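Local coordinates for anopheles Plasmodium-responsive Leucine-rich repeat protein 1B (Anopheles gambiae, PDB 4XGO), which probably takes part in the mosquito's response to Plasmodium, its leucine-rich repeat domain belonging to a protein that interacts with the leucine-rich repeat protein LRIM1, at residues A[102-107]-A[126-131]. Numbering follows the deposited sequence. Where two conformers were deposited one is given.
Sequences MSNNNL and LSSNRL. With NAG (2-acetamido-2-deoxy-beta-D-glucopyranose), chain C.
Asn129 lays its carboxamide alongside the side chain of Leu107, its edge turned to the backbone of 102-107, a worked example of the asparagine ladder of leucine-rich repeats. With CG anti to the carbonyl carbon (chi1 -78°), the amide turns ND2 to two carbonyls, one in each repeat. Its bond to Met102 O, 3.0 Å long and almost straight at 177°, lies in the amide plane and on a lone pair; the bond to Leu126 O, also 3.0 Å, reaches that oxygen from above its carbonyl plane. Asn129 OD1 accepts from Leu107 N, although its exact place is less sure. Asn105 does the same one repeat earlier, OD1 taking Leu83 N and ND2 giving to Leu78 O, and Asn150 one repeat later, on Leu126 O and Leu131 N.

Backbone bonds keep the coils in step: Asn104 N gives to Ser127 O at 2.9 Å and Arg130 N to Leu107 O at 2.8 Å. Among the buried leucines, Leu107 CB meets Leu131 CD2 at 3.9 Å, as in the leucine core of such repeats. Toward the exposed side, Arg130 bends at chi3 (-69°) and grips Asn106 O side-on, NH2 on a lone pair at 2.9 Å and NE from above the carbonyl plane; NH2 also forms a salt bridge with Glu108. At the other end a water joins Asn104 OD1, the hydroxyls of Ser127 and Ser128, and O6 of the attached glycan.

Asn129 thus bridges its own turn and the preceding one, and Leu126 O is shared with Asn150, consistent with a solenoid whose successive turns are tied by side-chain amides in addition to backbone bonds.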
loop_
_atom_site.group_PDB
_atom_site.type_symbol
_atom_site.label_atom_id
_atom_site.label_comp_id
_atom_site.label_asym_id
_atom_site.label_seq_id
_atom_site.Cartn_x
_atom_site.Cartn_y
_atom_site.Cartn_z
ATOM N N MET A 102 3.237 16.063 -0.588
ATOM C CA MET A 102 1.984 15.577 -1.140
ATOM C C MET A 102 2.204 14.254 -1.896
ATOM O O MET A 102 1.645 14.012 -2.966
ATOM C CB MET A 102 1.447 16.672 -2.051
ATOM C CG MET A 102 -0.038 16.676 -2.195
ATOM S SD MET A 102 -0.497 18.229 -3.022
ATOM C CE MET A 102 -0.837 19.354 -1.686
ATOM N N SER A 103 3.010 13.389 -1.309
ATOM C CA SER A 103 3.220 12.080 -1.890
ATOM C C SER A 103 1.931 11.270 -1.818
ATOM O O SER A 103 1.054 11.539 -1.004
ATOM C CB SER A 103 4.367 11.330 -1.209
ATOM O OG SER A 103 3.984 10.866 0.081
ATOM N N ASN A 104 1.816 10.281 -2.698
ATOM C CA ASN A 104 0.717 9.327 -2.611
ATOM C C ASN A 104 -0.659 9.981 -2.700
ATOM O O ASN A 104 -1.572 9.655 -1.948
ATOM C CB ASN A 104 0.866 8.484 -1.333
ATOM C CG ASN A 104 2.117 7.625 -1.342
ATOM O OD1 ASN A 104 3.199 8.045 -0.911
ATOM N ND2 ASN A 104 1.998 6.443 -1.901
ATOM N N ASN A 105 -0.787 10.941 -3.610
ATOM C CA ASN A 105 -2.088 11.405 -4.072
ATOM C C ASN A 105 -2.280 10.931 -5.530
ATOM O O ASN A 105 -1.644 9.962 -5.953
ATOM C CB ASN A 105 -2.198 12.931 -3.938
ATOM C CG ASN A 105 -2.496 13.377 -2.507
ATOM O OD1 ASN A 105 -3.626 13.703 -2.181
ATOM N ND2 ASN A 105 -1.489 13.361 -1.653
ATOM N N ASN A 106 -3.179 11.579 -6.258
ATOM C CA ASN A 106 -3.428 11.248 -7.656
ATOM C C ASN A 106 -3.146 12.440 -8.545
ATOM O O ASN A 106 -3.813 12.625 -9.582
ATOM C CB ASN A 106 -4.886 10.801 -7.840
ATOM C CG ASN A 106 -5.234 9.576 -7.017
ATOM O OD1 ASN A 106 -6.298 9.516 -6.393
ATOM N ND2 ASN A 106 -4.360 8.596 -7.017
ATOM N N LEU A 107 -2.133 13.230 -8.199
ATOM C CA LEU A 107 -1.898 14.475 -8.926
ATOM C C LEU A 107 -1.427 14.210 -10.343
ATOM O O LEU A 107 -0.546 13.367 -10.561
ATOM C CB LEU A 107 -0.870 15.322 -8.218
ATOM C CG LEU A 107 -1.270 15.867 -6.855
ATOM C CD1 LEU A 107 0.011 16.444 -6.283
ATOM C CD2 LEU A 107 -2.374 16.900 -6.959
ATOM N N LEU A 126 6.714 14.890 -3.877
ATOM C CA LEU A 126 5.605 14.627 -4.775
ATOM C C LEU A 126 5.637 13.197 -5.307
ATOM O O LEU A 126 5.014 12.904 -6.351
ATOM C CB LEU A 126 5.655 15.602 -5.952
ATOM C CG LEU A 126 5.383 17.073 -5.601
ATOM C CD1 LEU A 126 5.634 17.985 -6.781
ATOM C CD2 LEU A 126 3.973 17.240 -5.079
ATOM N N SER A 127 6.327 12.304 -4.597
ATOM C CA SER A 127 6.449 10.937 -5.072
ATOM C C SER A 127 5.086 10.236 -5.103
ATOM O O SER A 127 4.187 10.568 -4.352
ATOM C CB SER A 127 7.433 10.151 -4.209
ATOM O OG SER A 127 6.882 9.924 -2.929
ATOM N N SER A 128 4.948 9.274 -6.016
ATOM C CA SER A 128 3.790 8.383 -6.051
ATOM C C SER A 128 2.490 9.141 -6.307
ATOM O O SER A 128 1.506 8.989 -5.590
ATOM C CB SER A 128 3.697 7.511 -4.791
ATOM O OG SER A 128 4.842 6.682 -4.645
ATOM N N ASN A 129 2.512 9.963 -7.337
ATOM C CA ASN A 129 1.309 10.527 -7.918
ATOM C C ASN A 129 1.181 10.009 -9.366
ATOM O O ASN A 129 1.638 8.898 -9.656
ATOM C CB ASN A 129 1.396 12.040 -7.837
ATOM C CG ASN A 129 1.075 12.555 -6.451
ATOM O OD1 ASN A 129 -0.085 12.637 -6.080
ATOM N ND2 ASN A 129 2.085 12.945 -5.714
ATOM N N ARG A 130 0.557 10.789 -10.251
ATOM C CA ARG A 130 0.491 10.455 -11.683
ATOM C C ARG A 130 0.987 11.615 -12.528
ATOM O O ARG A 130 0.406 11.924 -13.585
ATOM C CB ARG A 130 -0.942 10.146 -12.103
ATOM C CG ARG A 130 -1.656 9.067 -11.324
ATOM C CD ARG A 130 -3.114 8.981 -11.775
ATOM N NE ARG A 130 -3.909 10.149 -11.391
ATOM C CZ ARG A 130 -5.217 10.293 -11.607
ATOM N NH1 ARG A 130 -5.895 9.337 -12.251
ATOM N NH2 ARG A 130 -5.860 11.396 -11.188
ATOM N N LEU A 131 2.038 12.281 -12.059
ATOM C CA LEU A 131 2.455 13.552 -12.628
ATOM C C LEU A 131 3.026 13.397 -14.023
ATOM O O LEU A 131 3.941 12.610 -14.227
ATOM C CB LEU A 131 3.481 14.233 -11.742
ATOM C CG LEU A 131 2.882 14.800 -10.448
ATOM C CD1 LEU A 131 4.028 15.217 -9.545
ATOM C CD2 LEU A 131 1.967 15.978 -10.761
HETATM C C1 NAG C . 11.666 9.346 -2.632
HETATM C C2 NAG C . 12.688 8.782 -1.646
HETATM C C3 NAG C . 12.607 7.253 -1.623
HETATM C C4 NAG C . 11.190 6.787 -1.327
HETATM C C5 NAG C . 10.207 7.530 -2.238
HETATM C C6 NAG C . 8.771 7.208 -1.815
HETATM C C7 NAG C . 14.997 9.459 -1.271
HETATM C C8 NAG C . 16.354 9.712 -1.846
HETATM N N2 NAG C . 14.019 9.094 -2.087
HETATM O O3 NAG C . 13.534 6.706 -0.699
HETATM O O4 NAG C . 11.052 5.402 -1.666
HETATM O O5 NAG C . 10.394 8.937 -2.189
HETATM O O6 NAG C . 8.282 6.354 -2.831
HETATM O O7 NAG C . 14.819 9.598 -0.069
HETATM O O HOH W 1 5.723 7.574 -2.311
#